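Local coordinates for TonB-dependent siderophore receptor (Pseudomonas aeruginosa 39016, PDB 5NEC), which probably carries iron-loaded siderophores, and drug conjugates built on them, across the outer membrane with energy supplied through TonB, at residues Thr55-Lys59 against Gln60-Asp64; Pro95-Gly99 against Phe100-Ser104; Asp413-Asn416 against Gly417-Arg421; Ala544-Asn547 against Glu548-Leu552. One frame throughout, in Å; residues are numbered along the deposited sequence.

In the fold
From the N terminus, the chain first builds the plug, and interactions 1 and 2 both belong to it. Residues 55-64 pass from a strand of the plug sheet through P58 into a short helix; residues 95-104 fold back as a tight hairpin, its centre about 21 Å from that of interaction 1. In the barrel, interaction 3, at 413-421, lies where a long loop runs into strand 419-421, and interaction 4, at 544-552, closes the hairpin between strands 534-545 and 550-561. All four are local and follow in series, so none nests in or crosses another. The centres of interactions 3 and 4 are about 60 Å apart, those of 4 and 1 about 17 Å.

Interaction 1: Thr55-Lys59 against Gln60-Asp64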
loop_
_atom_site.group_PDB
_atom_site.type_symbol
_atom_site.label_atom_id
_atom_site.label_comp_id
_atom_site.label_asym_id
_atom_site.label_seq_id
_atom_site.Cartn_x
_atom_site.Cartn_y
_atom_site.Cartn_z
ATOM N N THR A 55 -5.268 12.317 1.357
ATOM C CA THR A 55 -6.078 11.907 0.208
ATOM C C THR A 55 -6.775 10.593 0.523
ATOM O O THR A 55 -6.128 9.609 0.889
ATOM C CB THR A 55 -5.229 11.723 -1.069
ATOM O OG1 THR A 55 -4.494 12.922 -1.336
ATOM C CG2 THR A 55 -6.102 11.359 -2.279
ATOM N N VAL A 56 -8.095 10.577 0.379
ATOM C CA VAL A 56 -8.863 9.359 0.555
ATOM C C VAL A 56 -9.225 8.790 -0.823
ATOM O O VAL A 56 -9.766 9.491 -1.660
ATOM C CB VAL A 56 -10.103 9.613 1.428
ATOM C CG1 VAL A 56 -10.928 8.332 1.572
ATOM C CG2 VAL A 56 -9.667 10.159 2.791
ATOM N N VAL A 57 -8.862 7.532 -1.072
ATOM C CA VAL A 57 -9.329 6.827 -2.259
ATOM C C VAL A 57 -10.650 6.185 -1.867
ATOM O O VAL A 57 -10.653 5.213 -1.105
ATOM C CB VAL A 57 -8.350 5.753 -2.760
ATOM C CG1 VAL A 57 -8.862 5.138 -4.071
ATOM C CG2 VAL A 57 -6.967 6.358 -2.939
ATOM N N PRO A 58 -11.775 6.737 -2.358
ATOM C CA PRO A 58 -13.077 6.212 -1.955
ATOM C C PRO A 58 -13.471 4.936 -2.681
ATOM O O PRO A 58 -12.937 4.630 -3.753
ATOM C CB PRO A 58 -14.029 7.337 -2.325
ATOM C CG PRO A 58 -13.396 7.964 -3.519
ATOM C CD PRO A 58 -11.911 7.796 -3.376
ATOM N N LYS A 59 -14.417 4.222 -2.081
ATOM C CA LYS A 59 -14.994 2.993 -2.624
ATOM C C LYS A 59 -15.248 3.035 -4.129
ATOM O O LYS A 59 -14.935 2.089 -4.844
ATOM C CB LYS A 59 -16.324 2.707 -1.912
ATOM C CG LYS A 59 -16.933 1.337 -2.201
ATOM C CD LYS A 59 -18.443 1.323 -2.001
ATOM C CE LYS A 59 -18.813 1.548 -0.547
ATOM N NZ LYS A 59 -20.198 2.048 -0.346
ATOM N N GLN A 60 -15.839 4.132 -4.592
ATOM C CA GLN A 60 -16.304 4.243 -5.968
ATOM C C GLN A 60 -15.150 4.299 -6.955
ATOM O O GLN A 60 -15.283 3.772 -8.062
ATOM C CB GLN A 60 -17.202 5.477 -6.149
ATOM C CG GLN A 60 -18.091 5.429 -7.387
ATOM C CD GLN A 60 -18.952 4.183 -7.436
ATOM O OE1 GLN A 60 -19.510 3.759 -6.433
ATOM N NE2 GLN A 60 -19.021 3.566 -8.593
ATOM N N VAL A 61 -14.036 4.927 -6.562
ATOM C CA VAL A 61 -12.823 4.927 -7.387
ATOM C C VAL A 61 -12.229 3.516 -7.479
ATOM O O VAL A 61 -11.807 3.095 -8.557
ATOM C CB VAL A 61 -11.794 5.981 -6.908
ATOM C CG1 VAL A 61 -10.452 5.824 -7.608
ATOM C CG2 VAL A 61 -12.323 7.379 -7.180
ATOM N N ILE A 62 -12.238 2.791 -6.359
ATOM C CA ILE A 62 -11.780 1.397 -6.304
ATOM C C ILE A 62 -12.604 0.518 -7.252
ATOM O O ILE A 62 -12.035 -0.276 -7.992
ATOM C CB ILE A 62 -11.798 0.847 -4.850
ATOM C CG1 ILE A 62 -10.783 1.606 -3.985
ATOM C CG2 ILE A 62 -11.503 -0.660 -4.803
ATOM C CD1 ILE A 62 -11.003 1.467 -2.490
ATOM N N LYS A 63 -13.927 0.691 -7.256
ATOM C CA LYS A 63 -14.813 -0.038 -8.184
ATOM C C LYS A 63 -14.662 0.408 -9.643
ATOM O O LYS A 63 -14.567 -0.431 -10.506
ATOM C CB LYS A 63 -16.282 0.109 -7.784
ATOM C CG LYS A 63 -16.618 -0.542 -6.462
ATOM C CD LYS A 63 -18.127 -0.581 -6.237
ATOM C CE LYS A 63 -18.478 -1.104 -4.845
ATOM N NZ LYS A 63 -19.849 -0.681 -4.427
ATOM N N ASP A 64 -14.636 1.712 -9.904
ATOM C CA ASP A 64 -14.575 2.237 -11.285
ATOM C C ASP A 64 -13.267 1.897 -12.014
ATOM O O ASP A 64 -13.284 1.666 -13.229
ATOM C CB ASP A 64 -14.804 3.768 -11.330
ATOM C CG ASP A 64 -16.247 4.187 -10.976
ATOM O OD1 ASP A 64 -17.167 3.343 -10.963
ATOM O OD2 ASP A 64 -16.450 5.379 -10.693
#
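V57 and P58 meet the first turn of the helix that follows, largely through the two methyl groups of V61. The apolar contacts come first: V57 CG1 lies 3.9 Å from V61 CG1, the two side chains crossing at about a right angle, and the same V57 methyl reaches CG1 of I62. With V61 CG1 anti to the backbone N (chi1 170°) and directed at V57, its CG2 branch rests 3.8 Å from P58 CD.

In the backbone, P58 occupies the N-cap position, and its O accepts from I62 N at 3.3 Å, in the carbonyl plane, with a weak bond from V61 N beside it. K63 N then bonds to K59 O at 3.0 Å.

Among polar side chains, Q60 NE2 reaches one turn on to D64 OD1 (3.0 Å), from above the carboxylate plane. K59 and K63 run side by side, K63 NZ 3.4 Å from K59 CD; their NZ atoms are 4.9 Å apart, a like-charge proximity probably eased by the salt bridge of K59 to E30.

Strand 54-57 pairs with 124-130 in the plug sheet, where I127 touches V57 and I62, while F599 of barrel strand 596-609 packs on V57 and P58.

Interaction 2: Pro95-Gly99 against Phe100-Ser104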
loop_
_atom_site.group_PDB
_atom_site.type_symbol
_atom_site.label_atom_id
_atom_site.label_comp_id
_atom_site.label_asym_id
_atom_site.label_seq_id
_atom_site.Cartn_x
_atom_site.Cartn_y
_atom_site.Cartn_z
ATOM N N PRO A 95 5.415 0.503 0.479
ATOM C CA PRO A 95 5.208 1.835 -0.102
ATOM C C PRO A 95 6.237 2.894 0.327
ATOM O O PRO A 95 6.716 2.866 1.454
ATOM C CB PRO A 95 3.813 2.226 0.389
ATOM C CG PRO A 95 3.611 1.434 1.612
ATOM C CD PRO A 95 4.365 0.153 1.439
ATOM N N PHE A 96 6.565 3.800 -0.590
ATOM C CA PHE A 96 7.395 4.978 -0.320
ATOM C C PHE A 96 6.540 6.223 -0.534
ATOM O O PHE A 96 5.904 6.364 -1.573
ATOM C CB PHE A 96 8.610 5.036 -1.254
ATOM C CG PHE A 96 9.684 4.039 -0.929
ATOM C CD1 PHE A 96 9.524 2.687 -1.264
ATOM C CD2 PHE A 96 10.863 4.445 -0.313
ATOM C CE1 PHE A 96 10.533 1.763 -0.988
ATOM C CE2 PHE A 96 11.864 3.525 -0.008
ATOM C CZ PHE A 96 11.705 2.186 -0.358
ATOM N N ILE A 97 6.520 7.117 0.446
ATOM C CA ILE A 97 5.645 8.283 0.420
ATOM C C ILE A 97 6.523 9.509 0.658
ATOM O O ILE A 97 7.275 9.540 1.638
ATOM C CB ILE A 97 4.533 8.172 1.496
ATOM C CG1 ILE A 97 3.685 6.907 1.260
ATOM C CG2 ILE A 97 3.662 9.437 1.520
ATOM C CD1 ILE A 97 2.796 6.515 2.425
ATOM N N ARG A 98 6.447 10.492 -0.245
ATOM C CA ARG A 98 7.348 11.652 -0.240
ATOM C C ARG A 98 8.811 11.238 -0.081
ATOM O O ARG A 98 9.573 11.842 0.700
ATOM C CB ARG A 98 6.964 12.650 0.843
ATOM C CG ARG A 98 5.641 13.336 0.595
ATOM C CD ARG A 98 5.369 14.312 1.722
ATOM N NE ARG A 98 4.188 15.133 1.492
ATOM C CZ ARG A 98 3.685 15.992 2.381
ATOM N NH1 ARG A 98 4.253 16.155 3.576
ATOM N NH2 ARG A 98 2.601 16.699 2.069
ATOM N N GLY A 99 9.157 10.177 -0.814
ATOM C CA GLY A 99 10.491 9.623 -0.849
ATOM C C GLY A 99 11.003 8.978 0.407
ATOM O O GLY A 99 12.217 8.878 0.590
ATOM N N PHE A 100 10.087 8.511 1.254
ATOM C CA PHE A 100 10.457 7.862 2.510
ATOM C C PHE A 100 9.696 6.549 2.707
ATOM O O PHE A 100 8.512 6.435 2.398
ATOM C CB PHE A 100 10.245 8.810 3.689
ATOM C CG PHE A 100 11.195 9.997 3.709
ATOM C CD1 PHE A 100 12.568 9.807 3.869
ATOM C CD2 PHE A 100 10.713 11.315 3.597
ATOM C CE1 PHE A 100 13.442 10.896 3.896
ATOM C CE2 PHE A 100 11.580 12.401 3.629
ATOM C CZ PHE A 100 12.947 12.189 3.773
ATOM N N ASP A 101 10.417 5.570 3.237
ATOM C CA ASP A 101 9.952 4.202 3.410
ATOM C C ASP A 101 8.820 4.145 4.437
ATOM O O ASP A 101 8.980 4.658 5.541
ATOM C CB ASP A 101 11.141 3.361 3.885
ATOM C CG ASP A 101 10.850 1.878 3.924
ATOM O OD1 ASP A 101 9.668 1.446 4.022
ATOM O OD2 ASP A 101 11.847 1.121 3.857
ATOM N N ALA A 102 7.706 3.496 4.081
ATOM C CA ALA A 102 6.518 3.428 4.934
ATOM C C ALA A 102 5.949 2.017 5.126
ATOM O O ALA A 102 4.726 1.873 5.336
ATOM C CB ALA A 102 5.443 4.342 4.376
ATOM N N GLN A 103 6.812 0.988 5.087
ATOM C CA GLN A 103 6.368 -0.418 5.265
ATOM C C GLN A 103 5.657 -0.638 6.592
ATOM O O GLN A 103 4.606 -1.280 6.645
ATOM C CB GLN A 103 7.533 -1.416 5.155
ATOM C CG GLN A 103 8.619 -1.325 6.226
ATOM C CD GLN A 103 9.763 -2.302 5.987
ATOM O OE1 GLN A 103 9.747 -3.093 5.030
ATOM N NE2 GLN A 103 10.778 -2.242 6.853
ATOM N N SER A 104 6.232 -0.068 7.649
ATOM C CA SER A 104 5.723 -0.211 9.001
ATOM C C SER A 104 4.902 1.026 9.405
ATOM O O SER A 104 4.860 1.396 10.574
ATOM C CB SER A 104 6.895 -0.463 9.959
ATOM O OG SER A 104 7.808 0.616 9.920
#
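F96 and D101 face each other as a non-hydrogen-bonded pair in a short antiparallel hairpin, closed by a type I' turn from I97 to F100. The tight part is the backbone. I97 N donates to F100 O at 2.9 Å and F100 N returns a bond to I97 O, from well above that carbonyl's plane; beyond, A102 N meets P95 O at 2.9 Å. Both central turn residues have positive phi (R98 47°, G99 67°). With CG anti to its carbonyl carbon (chi1 -68°), F100 sets its ring back against the turn, F100 CD2 3.2 Å from R98 O.

Side-chain packing is looser. D101 CA makes an off-centre CH-pi contact with the F96 ring, 4.3 Å from its centroid, and on the other face of the hairpin I97 CD1 touches A102 CB at 3.9 Å. Toward the exposed Q103, D101 OD1 accepts from Q103 N at 3.1 Å, an Asx turn, while OD2 forms a salt bridge with R94.

Strand 94-97 is the middle one of three, between 80-83 and 100-101. From the turn, R98 extends to the barrel, forming salt bridges with E538 and E585, and F100 packs on strand 579-589.

Interaction 3: Asp413-Asn416 against Gly417-Arg421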
loop_
_atom_site.group_PDB
_atom_site.type_symbol
_atom_site.label_atom_id
_atom_site.label_comp_id
_atom_site.label_asym_id
_atom_site.label_seq_id
_atom_site.Cartn_x
_atom_site.Cartn_y
_atom_site.Cartn_z
ATOM N N ASP A 413 12.358 -25.685 -17.788
ATOM C CA ASP A 413 13.575 -26.447 -17.560
ATOM C C ASP A 413 13.425 -27.276 -16.290
ATOM O O ASP A 413 13.036 -26.731 -15.241
ATOM C CB ASP A 413 14.777 -25.515 -17.370
ATOM C CG ASP A 413 15.326 -24.958 -18.682
ATOM O OD1 ASP A 413 15.068 -25.539 -19.759
ATOM O OD2 ASP A 413 16.031 -23.917 -18.628
ATOM N N PRO A 414 13.755 -28.588 -16.357
ATOM C CA PRO A 414 13.649 -29.501 -15.201
ATOM C C PRO A 414 14.839 -29.366 -14.251
ATOM O O PRO A 414 15.624 -30.320 -14.046
ATOM C CB PRO A 414 13.621 -30.879 -15.865
ATOM C CG PRO A 414 14.488 -30.712 -17.068
ATOM C CD PRO A 414 14.287 -29.296 -17.540
ATOM N N TRP A 415 14.981 -28.169 -13.688
ATOM C CA TRP A 415 15.951 -27.917 -12.619
ATOM C C TRP A 415 15.733 -28.943 -11.486
ATOM O O TRP A 415 14.612 -29.333 -11.210
ATOM C CB TRP A 415 15.775 -26.472 -12.126
ATOM C CG TRP A 415 16.694 -26.072 -11.047
ATOM C CD1 TRP A 415 17.887 -25.443 -11.175
ATOM C CD2 TRP A 415 16.484 -26.251 -9.649
ATOM N NE1 TRP A 415 18.453 -25.242 -9.945
ATOM C CE2 TRP A 415 17.601 -25.721 -8.989
ATOM C CE3 TRP A 415 15.458 -26.818 -8.891
ATOM C CZ2 TRP A 415 17.723 -25.740 -7.606
ATOM C CZ3 TRP A 415 15.578 -26.842 -7.530
ATOM C CH2 TRP A 415 16.703 -26.309 -6.891
ATOM N N ASN A 416 16.791 -29.397 -10.837
ATOM C CA ASN A 416 16.623 -30.392 -9.776
ATOM C C ASN A 416 17.744 -30.390 -8.746
ATOM O O ASN A 416 18.217 -31.444 -8.351
ATOM C CB ASN A 416 16.468 -31.789 -10.396
ATOM C CG ASN A 416 15.965 -32.828 -9.397
ATOM O OD1 ASN A 416 15.368 -32.505 -8.359
ATOM N ND2 ASN A 416 16.208 -34.092 -9.711
ATOM N N GLY A 417 18.153 -29.211 -8.307
ATOM C CA GLY A 417 19.097 -29.069 -7.201
ATOM C C GLY A 417 18.419 -29.337 -5.860
ATOM O O GLY A 417 17.182 -29.328 -5.758
ATOM N N SER A 418 19.222 -29.554 -4.823
ATOM C CA SER A 418 18.671 -29.768 -3.486
ATOM C C SER A 418 18.065 -28.473 -2.934
ATOM O O SER A 418 18.612 -27.392 -3.142
ATOM C CB SER A 418 19.740 -30.300 -2.530
ATOM O OG SER A 418 20.877 -29.463 -2.553
ATOM N N ILE A 419 16.910 -28.611 -2.290
ATOM C CA ILE A 419 16.267 -27.561 -1.511
ATOM C C ILE A 419 16.082 -28.140 -0.108
ATOM O O ILE A 419 15.346 -29.103 0.060
ATOM C CB ILE A 419 14.870 -27.210 -2.080
ATOM C CG1 ILE A 419 14.976 -26.710 -3.524
ATOM C CG2 ILE A 419 14.179 -26.133 -1.243
ATOM C CD1 ILE A 419 13.637 -26.453 -4.192
ATOM N N THR A 420 16.741 -27.575 0.894
ATOM C CA THR A 420 16.428 -27.921 2.281
ATOM C C THR A 420 16.198 -26.640 3.080
ATOM O O THR A 420 16.840 -25.632 2.824
ATOM C CB THR A 420 17.541 -28.790 2.922
ATOM O OG1 THR A 420 18.796 -28.109 2.849
ATOM C CG2 THR A 420 17.668 -30.139 2.202
ATOM N N ARG A 421 15.266 -26.679 4.028
ATOM C CA ARG A 421 15.097 -25.610 5.019
ATOM C C ARG A 421 16.361 -25.483 5.889
ATOM O O ARG A 421 16.978 -26.488 6.216
ATOM C CB ARG A 421 13.894 -25.908 5.919
ATOM C CG ARG A 421 12.537 -25.592 5.322
ATOM C CD ARG A 421 12.292 -24.085 5.280
ATOM N NE ARG A 421 12.257 -23.476 6.614
ATOM C CZ ARG A 421 11.228 -23.535 7.465
ATOM N NH1 ARG A 421 10.125 -24.189 7.136
ATOM N NH2 ARG A 421 11.290 -22.931 8.661
#
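W415 lays its indole over the backbone of G417, a CH-pi contact in the loop that leads into strand 419-421 of the outer-membrane beta-barrel. From CB, the side chain leaves with CG anti to the backbone N (chi1 -180°) and the ring plane turned across that bond (chi2 94°), which carries the six-membered ring forward along the chain. CD2, at the ring fusion, comes 3.7 Å from G417 N, and its fusion partner CE2 lies at a similar distance from that nitrogen. On the pyrrole side, NE1 hydrogen-bonds to N402 OD1.

Farther out, CZ2 meets G417 CA at 3.6 Å. That carbon stands 3.9 Å from the centroid of the six-membered ring, only 24° off its normal, so one face is covered by the glycine backbone at close range. Elsewhere in the chain, R274 makes a cation-pi contact with W415, and V379 of strand 357-379 also touches the tryptophan. CZ3 draws near G417 O and I419 CD1. The tip, CH2, is shared between polar and apolar neighbours: G417 O is 3.3 Å away, while I419 CG1 approaches the edge in the ring plane, 3.8 Å from W415 CH2.

Interaction 4: Ala544-Asn547 against Glu548-Leu552; sequences AFFN and ERLEL
F546 and L550 stand side by side, pointing the same way, and the leucine fits its CD2 methyl to the rim of the ring: L550 CD2 lies against F546 CD2 at 4.0 Å, near the ring plane. F545 makes a second bump. Its CG is anti to the carbonyl carbon (chi1 -67°), and the ring extends along the hairpin to L552, whose CD1 methyl lies against it, 4.0 Å from F545 CE2, the two side chains crossing at about a right angle. L550 CD2 and L552 CD1 thus each serve one phenylalanine; between the F545 and L550 side chains the closest approach is CB to CB, 4.4 Å.

At the turn, the chain bends back through three successive residues of positive phi, F546, N547 and E548. The resulting curl sets the E548 stem beside A544, with E548 CG 4.0 Å from A544 CB, a methyl that L48 also meets. R549 lays its CB and CG against F546 O, both at 3.5 Å, before its extended chain carries the guanidinium to a salt bridge with E594.

The backbone follows this uneven shape. F545 N bonds to L550 O at 2.9 Å, nearly straight at 171°, but F545 O receives two donors: R549 N at 3.1 Å and, more weakly, L550 N. R549 N also has a weak bond to F546 O.

On its other side, strand 550-561 pairs with 579-589. With R549 and L550 both facing F545, the arrangement is a classic beta bulge at the closed end of a hairpin between neighbouring antiparallel strands of the receptor's beta-barrel.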
loop_
_atom_site.group_PDB
_atom_site.type_symbol
_atom_site.label_atom_id
_atom_site.label_comp_id
_atom_site.label_asym_id
_atom_site.label_seq_id
_atom_site.Cartn_x
_atom_site.Cartn_y
_atom_site.Cartn_z
ATOM N N ALA A 544 -13.496 24.088 -1.078
ATOM C CA ALA A 544 -14.678 23.289 -1.377
ATOM C C ALA A 544 -15.596 24.129 -2.258
ATOM O O ALA A 544 -16.003 25.208 -1.867
ATOM C CB ALA A 544 -15.389 22.894 -0.095
ATOM N N PHE A 545 -15.900 23.631 -3.454
ATOM C CA PHE A 545 -16.743 24.328 -4.416
ATOM C C PHE A 545 -17.996 23.510 -4.738
ATOM O O PHE A 545 -18.164 22.388 -4.237
ATOM C CB PHE A 545 -15.938 24.618 -5.686
ATOM C CG PHE A 545 -14.825 25.608 -5.482
ATOM C CD1 PHE A 545 -15.107 26.955 -5.266
ATOM C CD2 PHE A 545 -13.493 25.207 -5.511
ATOM C CE1 PHE A 545 -14.083 27.884 -5.083
ATOM C CE2 PHE A 545 -12.465 26.129 -5.329
ATOM C CZ PHE A 545 -12.760 27.469 -5.111
ATOM N N PHE A 546 -18.876 24.117 -5.544
ATOM C CA PHE A 546 -20.111 23.510 -6.075
ATOM C C PHE A 546 -20.852 22.692 -5.022
ATOM O O PHE A 546 -21.072 21.486 -5.169
ATOM C CB PHE A 546 -19.834 22.722 -7.372
ATOM C CG PHE A 546 -19.189 23.564 -8.468
ATOM C CD1 PHE A 546 -19.795 24.742 -8.924
ATOM C CD2 PHE A 546 -17.968 23.191 -9.041
ATOM C CE1 PHE A 546 -19.204 25.517 -9.930
ATOM C CE2 PHE A 546 -17.376 23.955 -10.049
ATOM C CZ PHE A 546 -17.993 25.122 -10.491
ATOM N N ASN A 547 -21.213 23.404 -3.954
ATOM C CA ASN A 547 -21.937 22.868 -2.795
ATOM C C ASN A 547 -21.150 21.770 -2.093
ATOM O O ASN A 547 -21.718 20.759 -1.682
ATOM C CB ASN A 547 -23.347 22.374 -3.183
ATOM C CG ASN A 547 -24.211 23.472 -3.782
ATOM O OD1 ASN A 547 -24.802 24.268 -3.057
ATOM N ND2 ASN A 547 -24.302 23.509 -5.110
ATOM N N GLU A 548 -19.840 21.991 -1.960
ATOM C CA GLU A 548 -18.911 21.052 -1.305
ATOM C C GLU A 548 -18.876 19.650 -1.934
ATOM O O GLU A 548 -18.736 18.649 -1.225
ATOM C CB GLU A 548 -19.220 20.948 0.193
ATOM C CG GLU A 548 -19.257 22.291 0.918
ATOM C CD GLU A 548 -20.141 22.273 2.158
ATOM O OE1 GLU A 548 -21.121 21.492 2.185
ATOM O OE2 GLU A 548 -19.865 23.049 3.101
ATOM N N ARG A 549 -19.013 19.590 -3.259
ATOM C CA ARG A 549 -18.889 18.339 -4.011
ATOM C C ARG A 549 -17.568 18.239 -4.770
ATOM O O ARG A 549 -17.305 17.200 -5.366
ATOM C CB ARG A 549 -20.042 18.196 -5.001
ATOM C CG ARG A 549 -21.395 18.061 -4.350
ATOM C CD ARG A 549 -22.479 17.939 -5.392
ATOM N NE ARG A 549 -23.804 17.899 -4.775
ATOM C CZ ARG A 549 -24.962 18.017 -5.430
ATOM N NH1 ARG A 549 -24.994 18.190 -6.757
ATOM N NH2 ARG A 549 -26.107 17.965 -4.747
ATOM N N LEU A 550 -16.773 19.316 -4.767
ATOM C CA LEU A 550 -15.458 19.377 -5.408
ATOM C C LEU A 550 -14.459 19.946 -4.408
ATOM O O LEU A 550 -14.630 21.077 -3.969
ATOM C CB LEU A 550 -15.508 20.296 -6.635
ATOM C CG LEU A 550 -14.226 20.450 -7.475
ATOM C CD1 LEU A 550 -13.856 19.135 -8.144
ATOM C CD2 LEU A 550 -14.378 21.553 -8.511
ATOM N N GLU A 551 -13.427 19.178 -4.055
ATOM C CA GLU A 551 -12.366 19.673 -3.171
ATOM C C GLU A 551 -11.085 19.892 -3.990
ATOM O O GLU A 551 -10.645 18.981 -4.680
ATOM C CB GLU A 551 -12.134 18.706 -1.991
ATOM C CG GLU A 551 -13.186 18.785 -0.863
ATOM C CD GLU A 551 -12.623 18.722 0.571
ATOM O OE1 GLU A 551 -11.634 19.442 0.844
ATOM O OE2 GLU A 551 -13.188 17.958 1.420
ATOM N N LEU A 552 -10.530 21.103 -3.941
ATOM C CA LEU A 552 -9.221 21.398 -4.519
ATOM C C LEU A 552 -8.211 21.631 -3.401
ATOM O O LEU A 552 -8.562 22.208 -2.385
ATOM C CB LEU A 552 -9.294 22.615 -5.449
ATOM C CG LEU A 552 -10.307 22.527 -6.595
ATOM C CD1 LEU A 552 -10.139 23.714 -7.532
ATOM C CD2 LEU A 552 -10.155 21.239 -7.389
#